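Telomerase reverse transcriptase (Candida tropicalis MYA-3404, PDB 6ZD1) probably elongates telomeres as a reverse transcriptase, adding simple sequence repeats to chromosome ends by copying a template within the telomerase RNA. Local coordinates at residues P249-S253 against E269-Y273; I274-Y279 against E373-E379; L281-R285 against F466-G470; I653-I657 against L673-I677. All blocks are in the same frame, centred on the assembly; numbering follows the deposited sequence.

Interactions 1, 2 and 3 illustrate how one long helix, 263-298, can serve several contacts within a polymerase domain, meeting in turn the loop after strand 244-249, the loop 373-379 and the segment entering helix 469-484. Their centres lie about 12 Å (1 and 2), 13 Å (2 and 3) and 16 Å (1 and 3) apart. Interaction 1 closes before 2 and 3 open; the segments of these two alternate, so the helix gathers parts far apart in sequence. A Lys-270 to Asp-378 salt bridge joins interactions 1 and 2. Interaction 4, between two later C-terminal helices, is centred about 20 Å from the centre of interaction 2 without touching it (nearest atoms about 6 Å apart).

Interaction 1 (P249-S253 against E269-Y273); sequences PLKQS and EKWDY
The loop that joins strand 244-249 to helix 254-258 is tied to the long helix 263-298, in what is probably the fingers of the reverse transcriptase. Segment 249-253 starts on the last residue of the strand, Pro-249, stays extended through Leu-250 (psi near 130°), bends at Lys-251 (-83/13) and is extended again at Gln-252 and Ser-253. Segment 269-273 is one helical turn, Tyr-273 N hydrogen-bonded to Glu-269 O at 3.1 Å. The backbones come nearest at Lys-251 and Lys-270 (CA to CA 5.3 Å) and at Gln-252 and Glu-269 (CA to CA 5.6 Å). Glu-269 (m, t) reaches Ser-253, the N-cap of helix 254-258: Ser-253 N donates to Glu-269 OE2 at 2.7 Å and 169°, while Ser-253 OG lies 2.9 Å from both Glu-269 OE1 and Glu-269 OE2 and also makes a weak hydrogen bond with Ser-256 N. The carboxylate thus links the long helix to the N-cap residue of the short one. Lys-270 CD lies 3.6 Å from Lys-251 CB, and Lys-270 NZ forms a salt bridge with Asp-378. One turn on from Glu-269, Tyr-273 (chi1 t) directs its CA-to-CB bond toward the loop. Pro-249 CB approaches Tyr-273 OH at 3.6 Å, and a CH-pi contact places CD of Lys-251 (m, m, t, p) over the ring face, 3.7 Å from the Tyr-273 centroid and 20° off its normal.

Interaction 2 (I274-Y279 against E373-E379); sequences IFYQKY and EYGTLDE
A loop carrying a type I beta turn, Thr-376 to Glu-379, packs along helix 263-298; its position in the chain, after strand 368-372, is consistent with the insertion in the fingers domain known from telomerases. Residues 373-376 are extended, whereas 274-279 is helical and widens to a pi-type turn at 277-279. Nearest CA pairs are Lys-278 with Tyr-374 (6.4 Å) and Ile-274 with Thr-376 (6.9 Å). The ionic part is a salt bridge: Lys-278, in a t, t, m, t rotamer, brings NZ to within 2.7 Å of Glu-379 OE1. Within the loop, Thr-376 N donates to Glu-379 OE2 at 3.2 Å, so the two oxygens of one carboxylate serve the turn's own backbone and the helix lysine. Asp-378 forms a salt bridge with Lys-270. Van der Waals packing supplies the rest. Ile-274 CG2 sits 3.4 Å from Thr-376 OG1, and Gln-277 OE1 lies 4.1 Å from Thr-376 CG2. The methylenes of Lys-278 lie along the extended backbone, Lys-278 CG 3.3 Å from Tyr-374 O and 4.1 Å from Glu-373 CG. At the exposed margin, Tyr-279 CE2 is 3.6 Å from Glu-373 OE1.

Interaction 3 (L281-R285 against F466-G470); sequences LSPVR and FSLSG
Leu-468 (m, t) drives its isobutyl end against one side of helix 263-298, overlapping Val-284 and the base of Arg-285: Leu-468 CD1 lies 3.8 Å from Val-284 CG1, and Leu-468 CD2 lies 3.8 Å from Arg-285 CB. Segment 281-285 is helical, kinked at Pro-283, whose N makes no bond to the preceding turn. Residues 466-468 form a bend that enters helix 469-484, probably part of motif B' of the telomerase palm. Nearest CA pairs are Arg-285 with Leu-468 (6.5 Å) and Leu-281 with Ser-467 (7.3 Å). Leu-281 (m, t) points toward the bend, its CD1 3.3 Å from Ser-467 OG. Helix 428-440 backs the same cluster, touching Leu-281 through Val-434 and Val-284 through Ile-431. Arg-285 NH1 comes no closer than 3.5 Å to Ser-467 O, and the two make no hydrogen bond. The bend is therefore positioned against the helix by shape and buried apolar surface, not by directional bonds between these segments.

Interaction 4 (I653-I657 against L673-I677); sequences IETTI and LLTCI
Apolar helix-helix packing joins the two arms of a helical hairpin, helices 642-664 and 670-684, in the C-terminal helical region that corresponds to the thumb of telomerase. The axes of the short segments run roughly antiparallel, at 147° between their N-to-C directions, with a closest approach of 11.0 Å; the nearest CA pairs are Ile-653 with Ile-677 (7.6 Å) and Ile-657 with Leu-674 (7.5 Å). Ile-677 (m, t) reaches between three partners: its CG2 is 3.8 Å from Ile-653 CG1, and its CD1 is 4.2 Å from Thr-656 CG2 and 4.3 Å from Ile-657 CD1. Thr-656 presents its methyl to this interface, and its OG1 hydrogen-bonds to Tyr-593 and to Ile-652 O. Leu-389 lies against Ile-653, Ile-657 and Leu-674, while Val-616 of helix 609-637 touches Thr-656 and Ile-677. Ile-657, in the m, m rotamer, extends CD1 to 4.3 Å from Leu-673 CD2. The tightest approach joins Ile-653 CG2 to CD1 of Leu-674 (t, p), at 3.7 Å.

Interaction 1 (P249-S253 against E269-Y273)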
# COMPACT_ATOMS: atom_id res chain seq x y z
N PRO A 249 -7.14 10.93 -6.61
CA PRO A 249 -8.30 11.83 -6.69
C PRO A 249 -8.07 13.13 -5.93
O PRO A 249 -7.67 13.13 -4.77
CB PRO A 249 -9.42 11.00 -6.05
CG PRO A 249 -8.98 9.58 -6.21
CD PRO A 249 -7.49 9.61 -6.08
N LEU A 250 -8.33 14.24 -6.61
CA LEU A 250 -8.30 15.55 -5.98
C LEU A 250 -9.55 15.74 -5.12
O LEU A 250 -10.67 15.49 -5.57
CB LEU A 250 -8.22 16.66 -7.03
CG LEU A 250 -6.84 17.02 -7.56
CD1 LEU A 250 -6.94 18.19 -8.52
CD2 LEU A 250 -5.88 17.33 -6.42
N LYS A 251 -9.35 16.21 -3.90
CA LYS A 251 -10.47 16.52 -3.02
C LYS A 251 -11.05 17.90 -3.29
O LYS A 251 -11.84 18.39 -2.48
CB LYS A 251 -10.03 16.40 -1.56
CG LYS A 251 -9.10 15.23 -1.28
CD LYS A 251 -9.74 13.90 -1.64
CE LYS A 251 -8.83 12.73 -1.27
NZ LYS A 251 -8.59 12.66 0.19
N GLN A 252 -10.67 18.53 -4.40
CA GLN A 252 -11.15 19.86 -4.76
C GLN A 252 -11.70 19.85 -6.18
O GLN A 252 -11.50 18.91 -6.95
CB GLN A 252 -10.04 20.91 -4.68
CG GLN A 252 -9.15 20.80 -3.47
CD GLN A 252 -7.94 21.70 -3.59
OE1 GLN A 252 -8.05 22.92 -3.46
NE2 GLN A 252 -6.79 21.11 -3.87
N SER A 253 -12.40 20.93 -6.51
CA SER A 253 -12.69 21.22 -7.90
C SER A 253 -11.49 21.92 -8.54
O SER A 253 -10.53 22.30 -7.86
CB SER A 253 -13.94 22.09 -8.02
OG SER A 253 -13.75 23.35 -7.39
N GLU A 269 -15.08 22.11 0.05
CA GLU A 269 -15.10 21.03 -0.92
C GLU A 269 -14.42 19.77 -0.41
O GLU A 269 -14.74 18.67 -0.87
CB GLU A 269 -14.45 21.48 -2.23
CG GLU A 269 -15.19 22.64 -2.89
CD GLU A 269 -14.67 22.95 -4.28
OE1 GLU A 269 -15.35 23.69 -5.01
OE2 GLU A 269 -13.58 22.45 -4.63
N LYS A 270 -13.50 19.91 0.56
CA LYS A 270 -12.90 18.73 1.17
C LYS A 270 -13.96 17.87 1.85
O LYS A 270 -13.93 16.64 1.75
CB LYS A 270 -11.82 19.14 2.16
CG LYS A 270 -11.16 17.99 2.90
CD LYS A 270 -10.56 16.98 1.93
CE LYS A 270 -10.04 15.74 2.65
NZ LYS A 270 -8.93 16.07 3.59
N TRP A 271 -14.93 18.51 2.51
CA TRP A 271 -16.02 17.78 3.15
C TRP A 271 -17.08 17.32 2.16
O TRP A 271 -17.80 16.36 2.45
CB TRP A 271 -16.66 18.63 4.25
CG TRP A 271 -15.84 18.66 5.49
CD1 TRP A 271 -14.92 19.60 5.84
CD2 TRP A 271 -15.85 17.69 6.54
NE1 TRP A 271 -14.36 19.28 7.06
CE2 TRP A 271 -14.92 18.11 7.51
CE3 TRP A 271 -16.57 16.51 6.77
CZ2 TRP A 271 -14.68 17.40 8.68
CZ3 TRP A 271 -16.33 15.80 7.93
CH2 TRP A 271 -15.39 16.25 8.87
N ASP A 272 -17.19 17.99 1.01
CA ASP A 272 -18.02 17.45 -0.06
C ASP A 272 -17.51 16.09 -0.51
O ASP A 272 -18.29 15.14 -0.65
CB ASP A 272 -18.06 18.42 -1.24
CG ASP A 272 -18.98 19.60 -1.00
OD1 ASP A 272 -20.00 19.42 -0.30
OD2 ASP A 272 -18.70 20.70 -1.52
N TYR A 273 -16.19 15.96 -0.70
CA TYR A 273 -15.64 14.66 -1.08
C TYR A 273 -15.82 13.64 0.03
O TYR A 273 -16.21 12.50 -0.23
CB TYR A 273 -14.16 14.81 -1.44
CG TYR A 273 -13.53 13.54 -1.99
CD1 TYR A 273 -12.92 12.62 -1.15
CD2 TYR A 273 -13.56 13.26 -3.35
CE1 TYR A 273 -12.35 11.46 -1.65
CE2 TYR A 273 -13.00 12.11 -3.86
CZ TYR A 273 -12.39 11.21 -3.01
OH TYR A 273 -11.83 10.06 -3.52

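Interaction 2 (I274-Y279 against E373-E379)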
# COMPACT_ATOMS: atom_id res chain seq x y z
N ILE A 274 -15.57 14.05 1.28
CA ILE A 274 -15.75 13.16 2.42
C ILE A 274 -17.18 12.64 2.48
O ILE A 274 -17.42 11.45 2.74
CB ILE A 274 -15.37 13.89 3.73
CG1 ILE A 274 -13.87 14.16 3.77
CG2 ILE A 274 -15.80 13.09 4.94
CD1 ILE A 274 -13.44 14.91 5.01
N PHE A 275 -18.17 13.51 2.24
CA PHE A 275 -19.55 13.05 2.20
C PHE A 275 -19.83 12.24 0.95
O PHE A 275 -20.60 11.27 0.98
CB PHE A 275 -20.51 14.23 2.30
CG PHE A 275 -20.52 14.88 3.65
CD1 PHE A 275 -20.95 16.19 3.80
CD2 PHE A 275 -20.11 14.19 4.78
CE1 PHE A 275 -20.96 16.79 5.04
CE2 PHE A 275 -20.12 14.78 6.02
CZ PHE A 275 -20.55 16.09 6.15
N TYR A 276 -19.21 12.62 -0.18
CA TYR A 276 -19.37 11.83 -1.40
C TYR A 276 -18.74 10.45 -1.24
O TYR A 276 -19.31 9.44 -1.69
CB TYR A 276 -18.75 12.57 -2.58
CG TYR A 276 -18.95 11.89 -3.92
CD1 TYR A 276 -17.90 11.25 -4.58
CD2 TYR A 276 -20.20 11.88 -4.53
CE1 TYR A 276 -18.09 10.64 -5.80
CE2 TYR A 276 -20.40 11.27 -5.76
CZ TYR A 276 -19.34 10.65 -6.39
OH TYR A 276 -19.54 10.04 -7.60
N GLN A 277 -17.59 10.37 -0.58
CA GLN A 277 -16.95 9.08 -0.36
C GLN A 277 -17.76 8.22 0.61
O GLN A 277 -17.95 7.02 0.37
CB GLN A 277 -15.52 9.28 0.15
CG GLN A 277 -14.71 8.00 0.29
CD GLN A 277 -13.29 8.28 0.79
OE1 GLN A 277 -13.04 9.29 1.44
NE2 GLN A 277 -12.37 7.38 0.47
N LYS A 278 -18.28 8.83 1.67
CA LYS A 278 -18.96 8.06 2.70
C LYS A 278 -20.32 7.56 2.22
O LYS A 278 -20.66 6.39 2.44
CB LYS A 278 -19.13 8.89 3.97
CG LYS A 278 -19.96 8.20 5.05
CD LYS A 278 -20.19 9.10 6.26
CE LYS A 278 -18.87 9.56 6.86
NZ LYS A 278 -19.08 10.52 7.99
N TYR A 279 -21.10 8.42 1.57
CA TYR A 279 -22.49 8.12 1.26
C TYR A 279 -22.73 7.67 -0.18
O TYR A 279 -23.78 7.09 -0.45
CB TYR A 279 -23.37 9.34 1.55
CG TYR A 279 -23.38 9.78 3.00
CD1 TYR A 279 -22.57 10.82 3.43
CD2 TYR A 279 -24.20 9.16 3.92
CE1 TYR A 279 -22.58 11.23 4.76
CE2 TYR A 279 -24.22 9.56 5.24
CZ TYR A 279 -23.41 10.59 5.66
OH TYR A 279 -23.42 10.98 6.97
N GLU A 373 -22.52 1.92 6.68
CA GLU A 373 -21.84 3.20 6.70
C GLU A 373 -20.47 3.04 7.36
O GLU A 373 -20.29 2.20 8.25
CB GLU A 373 -22.67 4.26 7.44
CG GLU A 373 -22.03 5.64 7.51
CD GLU A 373 -22.72 6.57 8.49
OE1 GLU A 373 -23.57 7.38 8.06
OE2 GLU A 373 -22.41 6.49 9.70
N TYR A 374 -19.52 3.85 6.91
CA TYR A 374 -18.18 3.85 7.48
C TYR A 374 -17.70 5.29 7.60
O TYR A 374 -18.16 6.18 6.89
CB TYR A 374 -17.19 3.04 6.63
CG TYR A 374 -17.51 1.57 6.54
CD1 TYR A 374 -17.16 0.70 7.56
CD2 TYR A 374 -18.16 1.05 5.42
CE1 TYR A 374 -17.45 -0.65 7.48
CE2 TYR A 374 -18.45 -0.30 5.34
CZ TYR A 374 -18.09 -1.14 6.37
OH TYR A 374 -18.37 -2.49 6.30
N GLY A 375 -16.76 5.50 8.50
CA GLY A 375 -16.17 6.80 8.66
C GLY A 375 -15.01 7.02 7.71
O GLY A 375 -14.58 6.11 7.00
N THR A 376 -14.50 8.24 7.73
CA THR A 376 -13.32 8.63 6.97
C THR A 376 -12.16 8.74 7.95
O THR A 376 -12.36 8.90 9.16
CB THR A 376 -13.56 9.96 6.25
OG1 THR A 376 -14.77 9.88 5.48
CG2 THR A 376 -12.39 10.32 5.34
N LEU A 377 -10.93 8.59 7.45
CA LEU A 377 -9.76 8.80 8.30
C LEU A 377 -9.82 10.17 8.93
O LEU A 377 -9.71 10.32 10.15
CB LEU A 377 -8.46 8.65 7.51
CG LEU A 377 -7.24 9.00 8.38
CD1 LEU A 377 -7.15 8.05 9.56
CD2 LEU A 377 -5.96 9.00 7.59
N ASP A 378 -10.01 11.19 8.08
CA ASP A 378 -10.04 12.62 8.49
C ASP A 378 -11.29 12.94 9.32
O ASP A 378 -11.72 14.11 9.30
CB ASP A 378 -9.93 13.55 7.27
CG ASP A 378 -9.17 12.93 6.11
OD1 ASP A 378 -8.37 12.01 6.37
OD2 ASP A 378 -9.38 13.38 4.97
N GLU A 379 -11.84 11.95 10.03
CA GLU A 379 -13.03 12.20 10.90
C GLU A 379 -12.52 12.53 12.30
O GLU A 379 -12.69 13.68 12.75
CB GLU A 379 -13.94 10.97 10.92
CG GLU A 379 -15.41 11.31 11.14
CD GLU A 379 -16.30 11.07 9.93
OE1 GLU A 379 -17.53 11.01 10.11
OE2 GLU A 379 -15.76 10.95 8.81

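Interaction 3 (L281-R285 against F466-G470)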
# COMPACT_ATOMS: atom_id res chain seq x y z
N LEU A 281 -19.72 6.79 -2.85
CA LEU A 281 -18.72 5.89 -3.42
C LEU A 281 -18.63 4.59 -2.64
O LEU A 281 -18.57 3.50 -3.22
CB LEU A 281 -17.35 6.57 -3.46
CG LEU A 281 -17.07 7.50 -4.64
CD1 LEU A 281 -15.62 7.97 -4.61
CD2 LEU A 281 -17.39 6.82 -5.96
N SER A 282 -18.59 4.67 -1.31
CA SER A 282 -18.52 3.46 -0.50
C SER A 282 -19.70 2.53 -0.74
O SER A 282 -19.47 1.32 -0.92
CB SER A 282 -18.38 3.83 0.98
OG SER A 282 -18.27 2.67 1.79
N PRO A 283 -20.96 3.00 -0.77
CA PRO A 283 -22.05 2.07 -1.10
C PRO A 283 -21.92 1.44 -2.48
O PRO A 283 -22.17 0.24 -2.63
CB PRO A 283 -23.30 2.95 -0.99
CG PRO A 283 -22.92 4.01 -0.03
CD PRO A 283 -21.49 4.31 -0.35
N VAL A 284 -21.52 2.22 -3.48
CA VAL A 284 -21.38 1.68 -4.83
C VAL A 284 -20.37 0.53 -4.84
O VAL A 284 -20.62 -0.53 -5.41
CB VAL A 284 -20.99 2.79 -5.83
CG1 VAL A 284 -20.48 2.18 -7.13
CG2 VAL A 284 -22.18 3.69 -6.10
N ARG A 285 -19.24 0.73 -4.17
CA ARG A 285 -18.24 -0.33 -4.11
C ARG A 285 -18.75 -1.53 -3.32
O ARG A 285 -18.47 -2.68 -3.68
CB ARG A 285 -16.93 0.20 -3.52
CG ARG A 285 -15.82 -0.83 -3.48
CD ARG A 285 -14.45 -0.18 -3.35
NE ARG A 285 -14.31 0.60 -2.13
CZ ARG A 285 -13.16 1.13 -1.73
NH1 ARG A 285 -12.06 0.95 -2.45
NH2 ARG A 285 -13.10 1.83 -0.60
N PHE A 466 -8.29 5.34 -8.80
CA PHE A 466 -9.63 5.74 -8.41
C PHE A 466 -10.31 4.65 -7.59
O PHE A 466 -9.88 3.49 -7.56
CB PHE A 466 -10.47 6.08 -9.64
CG PHE A 466 -10.22 7.45 -10.19
CD1 PHE A 466 -10.94 8.53 -9.72
CD2 PHE A 466 -9.26 7.66 -11.16
CE1 PHE A 466 -10.71 9.80 -10.21
CE2 PHE A 466 -9.02 8.93 -11.65
CZ PHE A 466 -9.75 10.00 -11.18
N SER A 467 -11.41 5.03 -6.95
CA SER A 467 -12.04 4.18 -5.95
C SER A 467 -12.46 2.83 -6.53
O SER A 467 -12.28 1.79 -5.89
CB SER A 467 -13.25 4.90 -5.34
OG SER A 467 -12.90 6.20 -4.91
N LEU A 468 -13.03 2.84 -7.73
CA LEU A 468 -13.65 1.64 -8.29
C LEU A 468 -12.79 0.96 -9.35
O LEU A 468 -13.23 -0.05 -9.91
CB LEU A 468 -15.01 2.00 -8.90
CG LEU A 468 -15.95 2.86 -8.05
CD1 LEU A 468 -17.23 3.17 -8.81
CD2 LEU A 468 -16.26 2.17 -6.73
N SER A 469 -11.58 1.46 -9.63
CA SER A 469 -10.79 0.93 -10.73
C SER A 469 -10.47 -0.54 -10.53
O SER A 469 -10.59 -1.35 -11.45
CB SER A 469 -9.51 1.74 -10.90
OG SER A 469 -9.81 3.10 -11.19
N GLY A 470 -10.06 -0.91 -9.31
CA GLY A 470 -9.73 -2.31 -9.06
C GLY A 470 -10.93 -3.22 -9.20
O GLY A 470 -10.84 -4.28 -9.83

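Interaction 4 (I653-I657 against L673-I677)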
# COMPACT_ATOMS: atom_id res chain seq x y z
N ILE A 653 -0.01 -3.21 15.83
CA ILE A 653 -1.40 -3.20 15.37
C ILE A 653 -1.85 -1.79 15.02
O ILE A 653 -2.52 -1.57 14.00
CB ILE A 653 -2.31 -3.84 16.43
CG1 ILE A 653 -1.95 -5.32 16.60
CG2 ILE A 653 -3.77 -3.69 16.06
CD1 ILE A 653 -2.80 -6.03 17.62
N GLU A 654 -1.50 -0.81 15.86
CA GLU A 654 -1.89 0.58 15.60
C GLU A 654 -1.31 1.09 14.29
O GLU A 654 -2.00 1.79 13.54
CB GLU A 654 -1.44 1.47 16.77
CG GLU A 654 -2.56 1.91 17.70
CD GLU A 654 -3.31 3.13 17.19
OE1 GLU A 654 -3.01 3.59 16.07
OE2 GLU A 654 -4.19 3.63 17.91
N THR A 655 -0.04 0.79 14.02
CA THR A 655 0.57 1.28 12.79
C THR A 655 -0.12 0.70 11.56
O THR A 655 -0.37 1.42 10.58
CB THR A 655 2.06 0.95 12.76
OG1 THR A 655 2.68 1.42 13.97
CG2 THR A 655 2.73 1.63 11.58
N THR A 656 -0.47 -0.59 11.61
CA THR A 656 -1.13 -1.21 10.47
C THR A 656 -2.49 -0.58 10.22
O THR A 656 -2.82 -0.20 9.09
CB THR A 656 -1.26 -2.72 10.71
OG1 THR A 656 0.03 -3.29 10.93
CG2 THR A 656 -1.92 -3.40 9.51
N ILE A 657 -3.29 -0.43 11.28
CA ILE A 657 -4.63 0.13 11.12
C ILE A 657 -4.54 1.58 10.65
O ILE A 657 -5.28 2.01 9.77
CB ILE A 657 -5.43 -0.00 12.42
CG1 ILE A 657 -5.63 -1.48 12.78
CG2 ILE A 657 -6.79 0.67 12.28
CD1 ILE A 657 -6.40 -2.25 11.73
N LEU A 673 -10.00 -6.30 9.32
CA LEU A 673 -8.55 -6.45 9.39
C LEU A 673 -8.08 -6.62 10.83
O LEU A 673 -7.17 -7.41 11.10
CB LEU A 673 -7.86 -5.25 8.74
CG LEU A 673 -6.37 -5.41 8.46
CD1 LEU A 673 -6.12 -6.59 7.53
CD2 LEU A 673 -5.79 -4.13 7.87
N LEU A 674 -8.70 -5.90 11.77
CA LEU A 674 -8.31 -6.02 13.17
C LEU A 674 -8.51 -7.44 13.68
O LEU A 674 -7.66 -7.97 14.40
CB LEU A 674 -9.09 -5.02 14.02
CG LEU A 674 -8.75 -4.97 15.51
CD1 LEU A 674 -7.27 -4.74 15.71
CD2 LEU A 674 -9.55 -3.88 16.21
N THR A 675 -9.63 -8.07 13.32
CA THR A 675 -9.88 -9.42 13.81
C THR A 675 -9.04 -10.46 13.08
O THR A 675 -8.65 -11.46 13.68
CB THR A 675 -11.37 -9.76 13.71
OG1 THR A 675 -11.79 -9.70 12.35
CG2 THR A 675 -12.18 -8.77 14.53
N CYS A 676 -8.72 -10.23 11.80
CA CYS A 676 -7.75 -11.10 11.14
C CYS A 676 -6.37 -10.97 11.77
O CYS A 676 -5.63 -11.96 11.85
CB CYS A 676 -7.67 -10.78 9.65
SG CYS A 676 -9.08 -11.37 8.68
N ILE A 677 -6.02 -9.77 12.25
CA ILE A 677 -4.75 -9.59 12.94
C ILE A 677 -4.73 -10.38 14.25
O ILE A 677 -3.74 -11.04 14.57
CB ILE A 677 -4.49 -8.09 13.19
CG1 ILE A 677 -4.16 -7.37 11.89
CG2 ILE A 677 -3.36 -7.90 14.19
CD1 ILE A 677 -4.07 -5.87 12.06